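Local coordinates for protein tRNA (cytosine(72)-C(5))-methyltransferase (Pyrococcus horikoshii, PDB 5ZVE) that uses S-adenosyl-L-methionine to methylate the C5 position of cytosine 72 in several tRNAs, at residues Y36-N41 against E48-E53; K55-K60 against S169-F174. One frame throughout, in Å; residues are numbered along the deposited sequence.

Interaction 1 (Y36-N41 against E48-E53); sequences YYIRVN and EKLIGE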
loop_
_atom_site.group_PDB
_atom_site.type_symbol
_atom_site.label_atom_id
_atom_site.label_comp_id
_atom_site.label_asym_id
_atom_site.label_seq_id
_atom_site.Cartn_x
_atom_site.Cartn_y
_atom_site.Cartn_z
ATOM N N TYR A 36 6.156 0.116 10.131
ATOM C CA TYR A 36 4.926 0.736 9.654
ATOM C C TYR A 36 5.130 2.235 9.484
ATOM O O TYR A 36 5.241 2.975 10.471
ATOM C CB TYR A 36 3.775 0.452 10.621
ATOM C CG TYR A 36 2.429 0.929 10.132
ATOM C CD1 TYR A 36 1.859 0.397 8.980
ATOM C CD2 TYR A 36 1.725 1.906 10.820
ATOM C CE1 TYR A 36 0.625 0.827 8.530
ATOM C CE2 TYR A 36 0.490 2.344 10.375
ATOM C CZ TYR A 36 -0.053 1.801 9.232
ATOM O OH TYR A 36 -1.281 2.235 8.791
ATOM N N TYR A 37 5.177 2.675 8.229
ATOM C CA TYR A 37 5.569 4.047 7.902
ATOM C C TYR A 37 4.376 4.991 7.752
ATOM O O TYR A 37 3.279 4.586 7.364
ATOM C CB TYR A 37 6.391 4.071 6.610
ATOM C CG TYR A 37 7.881 3.875 6.801
ATOM C CD1 TYR A 37 8.438 2.602 6.831
ATOM C CD2 TYR A 37 8.730 4.965 6.943
ATOM C CE1 TYR A 37 9.802 2.421 7.004
ATOM C CE2 TYR A 37 10.095 4.793 7.115
ATOM C CZ TYR A 37 10.625 3.522 7.142
ATOM O OH TYR A 37 11.979 3.353 7.315
ATOM N N ILE A 38 4.603 6.257 8.078
ATOM C CA ILE A 38 3.645 7.315 7.805
ATOM C C ILE A 38 4.380 8.481 7.169
ATOM O O ILE A 38 5.587 8.637 7.362
ATOM C CB ILE A 38 2.930 7.800 9.076
ATOM C CG1 ILE A 38 3.941 8.453 10.033
ATOM C CG2 ILE A 38 2.197 6.652 9.746
ATOM C CD1 ILE A 38 3.330 9.010 11.299
ATOM N N ARG A 39 3.665 9.298 6.406
ATOM C CA ARG A 39 4.284 10.492 5.856
ATOM C C ARG A 39 3.933 11.712 6.686
ATOM O O ARG A 39 2.767 11.979 6.944
ATOM C CB ARG A 39 3.865 10.718 4.400
ATOM C CG ARG A 39 4.588 11.895 3.751
ATOM C CD ARG A 39 4.147 12.145 2.318
ATOM N NE ARG A 39 2.863 12.838 2.229
ATOM C CZ ARG A 39 1.751 12.316 1.722
ATOM N NH1 ARG A 39 1.752 11.084 1.231
ATOM N NH2 ARG A 39 0.636 13.036 1.693
ATOM N N VAL A 40 4.950 12.447 7.111
ATOM C CA VAL A 40 4.721 13.725 7.766
ATOM C C VAL A 40 4.225 14.736 6.743
ATOM O O VAL A 40 4.893 14.990 5.742
ATOM C CB VAL A 40 5.998 14.268 8.437
ATOM C CG1 VAL A 40 5.700 15.567 9.155
ATOM C CG2 VAL A 40 6.582 13.236 9.383
ATOM N N ASN A 41 3.054 15.308 6.992
ATOM C CA ASN A 41 2.523 16.328 6.104
ATOM C C ASN A 41 3.163 17.671 6.405
ATOM O O ASN A 41 2.645 18.457 7.197
ATOM C CB ASN A 41 1.001 16.426 6.222
ATOM C CG ASN A 41 0.414 17.483 5.305
ATOM O OD1 ASN A 41 1.078 17.955 4.386
ATOM N ND2 ASN A 41 -0.834 17.855 5.549
ATOM N N GLU A 48 9.644 16.872 13.621
ATOM C CA GLU A 48 9.925 16.791 15.050
ATOM C C GLU A 48 8.716 17.194 15.884
ATOM O O GLU A 48 8.440 16.587 16.916
ATOM C CB GLU A 48 11.133 17.650 15.414
ATOM C CG GLU A 48 12.398 17.237 14.678
ATOM C CD GLU A 48 12.673 15.746 14.787
ATOM O OE1 GLU A 48 12.746 15.235 15.920
ATOM O OE2 GLU A 48 12.799 15.077 13.739
ATOM N N LYS A 49 7.993 18.209 15.428
ATOM C CA LYS A 49 6.762 18.627 16.085
ATOM C C LYS A 49 5.739 17.496 16.141
ATOM O O LYS A 49 5.122 17.266 17.183
ATOM C CB LYS A 49 6.169 19.845 15.377
ATOM C CG LYS A 49 6.974 21.124 15.579
ATOM C CD LYS A 49 6.596 21.836 16.868
ATOM C CE LYS A 49 5.350 22.693 16.668
ATOM N NZ LYS A 49 5.121 23.656 17.786
ATOM N N LEU A 50 5.554 16.802 15.016
ATOM C CA LEU A 50 4.619 15.681 14.951
ATOM C C LEU A 50 5.015 14.570 15.917
ATOM O O LEU A 50 4.171 14.016 16.614
ATOM C CB LEU A 50 4.532 15.127 13.526
ATOM C CG LEU A 50 3.651 13.884 13.373
ATOM C CD1 LEU A 50 2.261 14.133 13.946
ATOM C CD2 LEU A 50 3.565 13.438 11.911
ATOM N N ILE A 51 6.306 14.256 15.949
ATOM C CA ILE A 51 6.848 13.274 16.881
ATOM C C ILE A 51 6.441 13.614 18.311
ATOM O O ILE A 51 5.972 12.747 19.051
ATOM C CB ILE A 51 8.379 13.202 16.782
ATOM C CG1 ILE A 51 8.789 12.354 15.582
ATOM C CG2 ILE A 51 8.999 12.654 18.067
ATOM C CD1 ILE A 51 10.270 12.329 15.363
ATOM N N GLY A 52 6.624 14.880 18.691
ATOM C CA GLY A 52 6.184 15.355 19.991
ATOM C C GLY A 52 4.722 15.028 20.248
ATOM O O GLY A 52 4.361 14.605 21.345
ATOM N N GLU A 53 3.883 15.215 19.230
ATOM C CA GLU A 53 2.451 14.938 19.339
ATOM C C GLU A 53 2.168 13.449 19.489
ATOM O O GLU A 53 1.283 13.053 20.247
ATOM C CB GLU A 53 1.694 15.491 18.127
ATOM C CG GLU A 53 1.650 17.006 18.073
ATOM C CD GLU A 53 1.010 17.606 19.313
ATOM O OE1 GLU A 53 0.066 16.991 19.857
ATOM O OE2 GLU A 53 1.460 18.685 19.753
#
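I38 and V40, alternate residues of strand 35-40, both turn their side chains to L50 of helix 47-56, giving a strand-to-helix contact within the ferredoxin-like domain. The helix lies over one face of an antiparallel sheet in which strand 35-40 runs between strands 70-74 and 179-181. Along the strand, I38 comes first and makes the looser approach: its CD1 stands 4.5 Å from CD2 of L50. An extended second torsion (chi2 178°) carries that methyl outward, while the same side chain also packs on L71, F73 and F179 of the flanking strands. R39 points to the opposite face, where its guanidinium is hydrogen-bonded to Q182, T213 and Q217, the last two in the methyltransferase part of the chain. V40 returns to the helix side, and its CA lies 7.4 Å from that of L50, the nearest backbone approach of the pair. The V40 and L50 side chains pass alongside each other in opposite directions and do not meet end-on. No hydrogen bond crosses the interface, and the buried area of 114 Å² is apolar in its contacts. In L50, CG lies anti to the backbone N (chi1 176°) and chi2 (53°) turns CD2 to the valine: CD2 of L50 is 3.9 Å from CG2 of V40 and 4.1 Å from its CG1.

Interaction 2 (K55-K60 against S169-F174); sequences KKEGLK and SELKAF
A carboxylate oxygen resting against a leucine methyl is the odd feature here: OE1 of E57 lies 3.6 Å from CD2 of L171, with no hydrogen bond anywhere across the contact. The glutamate chain bends at chi2 (-85°) and passes the leucine in the opposite direction; CG of E57 is 3.9 Å from CD2 of L171. Charge enters only at longer range. NZ of K172 is 6.1 Å from OE1 of E57, too far for a salt bridge, and the backbone N of K172 is 4.4 Å from that oxygen. Because L171 is the N-cap residue of helix 172-175, the carboxylate sits near the start of a helix, where a weak electrostatic attraction is plausible, although no capping bond forms. The other branch of L171 meets L59 tip to tip, CD1 to CD1 at 3.7 Å, and this is the purely aliphatic part of the contact. L54 touches both leucines and ties the pair to helix 47-56. Together the two segments bury 152 Å² at the surface, away from the S-adenosyl-L-methionine site, and join regions 109 residues apart. On one side the geometry is that of a Schellman motif: G58, with phi at 86°, is the C-prime residue, the N of G58 donating a hydrogen bond to O of K55 (2.9 Å) and N of L59 one to O of L54. The L54-L59 side-chain contact is the hydrophobic pairing that commonly accompanies such a helix C-terminus, and here L171 joins it.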
loop_
_atom_site.group_PDB
_atom_site.type_symbol
_atom_site.label_atom_id
_atom_site.label_comp_id
_atom_site.label_asym_id
_atom_site.label_seq_id
_atom_site.Cartn_x
_atom_site.Cartn_y
_atom_site.Cartn_z
ATOM N N LYS A 55 4.321 11.162 20.659
ATOM C CA LYS A 55 4.838 10.698 21.938
ATOM C C LYS A 55 3.833 10.989 23.044
ATOM O O LYS A 55 3.667 10.188 23.964
ATOM C CB LYS A 55 6.192 11.334 22.250
ATOM C CG LYS A 55 7.344 10.630 21.556
ATOM C CD LYS A 55 8.654 11.378 21.727
ATOM C CE LYS A 55 9.822 10.557 21.199
ATOM N NZ LYS A 55 11.090 11.338 21.177
ATOM N N LYS A 56 3.167 12.138 22.943
ATOM C CA LYS A 56 2.073 12.483 23.847
ATOM C C LYS A 56 1.010 11.390 23.921
ATOM O O LYS A 56 0.438 11.145 24.977
ATOM C CB LYS A 56 1.420 13.801 23.419
ATOM C CG LYS A 56 2.236 15.039 23.747
ATOM C CD LYS A 56 1.512 16.305 23.319
ATOM C CE LYS A 56 2.439 17.512 23.371
ATOM N NZ LYS A 56 1.811 18.720 22.762
ATOM N N GLU A 57 0.741 10.744 22.791
ATOM C CA GLU A 57 -0.292 9.714 22.724
ATOM C C GLU A 57 0.248 8.327 23.070
ATOM O O GLU A 57 -0.455 7.330 22.920
ATOM C CB GLU A 57 -0.929 9.687 21.331
ATOM C CG GLU A 57 -1.599 10.992 20.910
ATOM C CD GLU A 57 -3.030 11.116 21.409
ATOM O OE1 GLU A 57 -3.879 11.638 20.653
ATOM O OE2 GLU A 57 -3.308 10.701 22.555
ATOM N N GLY A 58 1.496 8.268 23.532
ATOM C CA GLY A 58 2.100 7.010 23.935
ATOM C C GLY A 58 2.743 6.225 22.805
ATOM O O GLY A 58 3.129 5.069 22.980
ATOM N N LEU A 59 2.853 6.844 21.635
ATOM C CA LEU A 59 3.406 6.157 20.479
ATOM C C LEU A 59 4.924 6.300 20.435
ATOM O O LEU A 59 5.484 7.232 21.018
ATOM C CB LEU A 59 2.776 6.697 19.196
ATOM C CG LEU A 59 1.246 6.634 19.196
ATOM C CD1 LEU A 59 0.682 7.052 17.851
ATOM C CD2 LEU A 59 0.763 5.238 19.574
ATOM N N LYS A 60 5.586 5.371 19.751
ATOM C CA LYS A 60 7.044 5.401 19.646
ATOM C C LYS A 60 7.512 5.551 18.197
ATOM O O LYS A 60 8.093 4.630 17.621
ATOM C CB LYS A 60 7.648 4.146 20.275
ATOM C CG LYS A 60 7.436 4.077 21.783
ATOM C CD LYS A 60 7.987 2.792 22.377
ATOM C CE LYS A 60 7.898 2.822 23.897
ATOM N NZ LYS A 60 8.425 1.578 24.521
ATOM N N SER A 169 -5.747 6.191 12.906
ATOM C CA SER A 169 -6.878 6.835 12.244
ATOM C C SER A 169 -7.750 7.629 13.212
ATOM O O SER A 169 -8.418 8.582 12.814
ATOM C CB SER A 169 -7.729 5.796 11.512
ATOM O OG SER A 169 -8.082 4.729 12.377
ATOM N N GLU A 170 -7.746 7.237 14.479
ATOM C CA GLU A 170 -8.585 7.898 15.473
ATOM C C GLU A 170 -7.861 9.017 16.230
ATOM O O GLU A 170 -8.452 9.668 17.088
ATOM C CB GLU A 170 -9.123 6.863 16.466
ATOM C CG GLU A 170 -10.010 5.796 15.829
ATOM C CD GLU A 170 -11.316 6.354 15.299
ATOM O OE1 GLU A 170 -11.911 7.228 15.966
ATOM O OE2 GLU A 170 -11.747 5.917 14.210
ATOM N N LEU A 171 -6.591 9.244 15.911
ATOM C CA LEU A 171 -5.818 10.281 16.588
ATOM C C LEU A 171 -6.232 11.677 16.146
ATOM O O LEU A 171 -6.657 11.873 15.003
ATOM C CB LEU A 171 -4.322 10.093 16.340
ATOM C CG LEU A 171 -3.712 8.812 16.899
ATOM C CD1 LEU A 171 -2.299 8.634 16.380
ATOM C CD2 LEU A 171 -3.722 8.860 18.411
ATOM N N LYS A 172 -6.114 12.639 17.057
ATOM C CA LYS A 172 -6.375 14.034 16.733
ATOM C C LYS A 172 -5.407 14.481 15.656
ATOM O O LYS A 172 -5.769 15.239 14.764
ATOM C CB LYS A 172 -6.230 14.934 17.965
ATOM C CG LYS A 172 -7.154 14.598 19.125
ATOM C CD LYS A 172 -6.936 15.550 20.302
ATOM C CE LYS A 172 -7.737 15.116 21.527
ATOM N NZ LYS A 172 -7.572 16.041 22.692
ATOM N N ALA A 173 -4.173 13.998 15.756
ATOM C CA ALA A 173 -3.125 14.321 14.800
ATOM C C ALA A 173 -3.511 13.905 13.385
ATOM O O ALA A 173 -3.184 14.589 12.418
ATOM C CB ALA A 173 -1.818 13.660 15.209
ATOM N N PHE A 174 -4.211 12.784 13.268
ATOM C CA PHE A 174 -4.692 12.330 11.968
ATOM C C PHE A 174 -5.799 13.243 11.457
ATOM O O PHE A 174 -5.836 13.594 10.274
ATOM C CB PHE A 174 -5.194 10.889 12.045
ATOM C CG PHE A 174 -5.699 10.357 10.735
ATOM C CD1 PHE A 174 -4.836 9.745 9.843
ATOM C CD2 PHE A 174 -7.035 10.475 10.391
ATOM C CE1 PHE A 174 -5.299 9.256 8.635
ATOM C CE2 PHE A 174 -7.504 9.990 9.186
ATOM C CZ PHE A 174 -6.635 9.379 8.307
#

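Overall arrangement
Helix 47-56 takes part in both interactions, its body in interaction 1 and the turn that ends it in interaction 2, and their centres are 9 Å apart. Interaction 1 is a core contact: its three touching residues are buried, the segments are close in sequence, and only methyl groups meet. Interaction 2 lies at the surface, brings in a sequence-distant part of the same chain around helix 172-175, and mixes a leucine pair with the flank of a glutamate. The two touch: CD1 of L50 packs on CB of A173 at 4.3 Å. One leucine thereby packs on the strand through one methyl and on the short helix through the other.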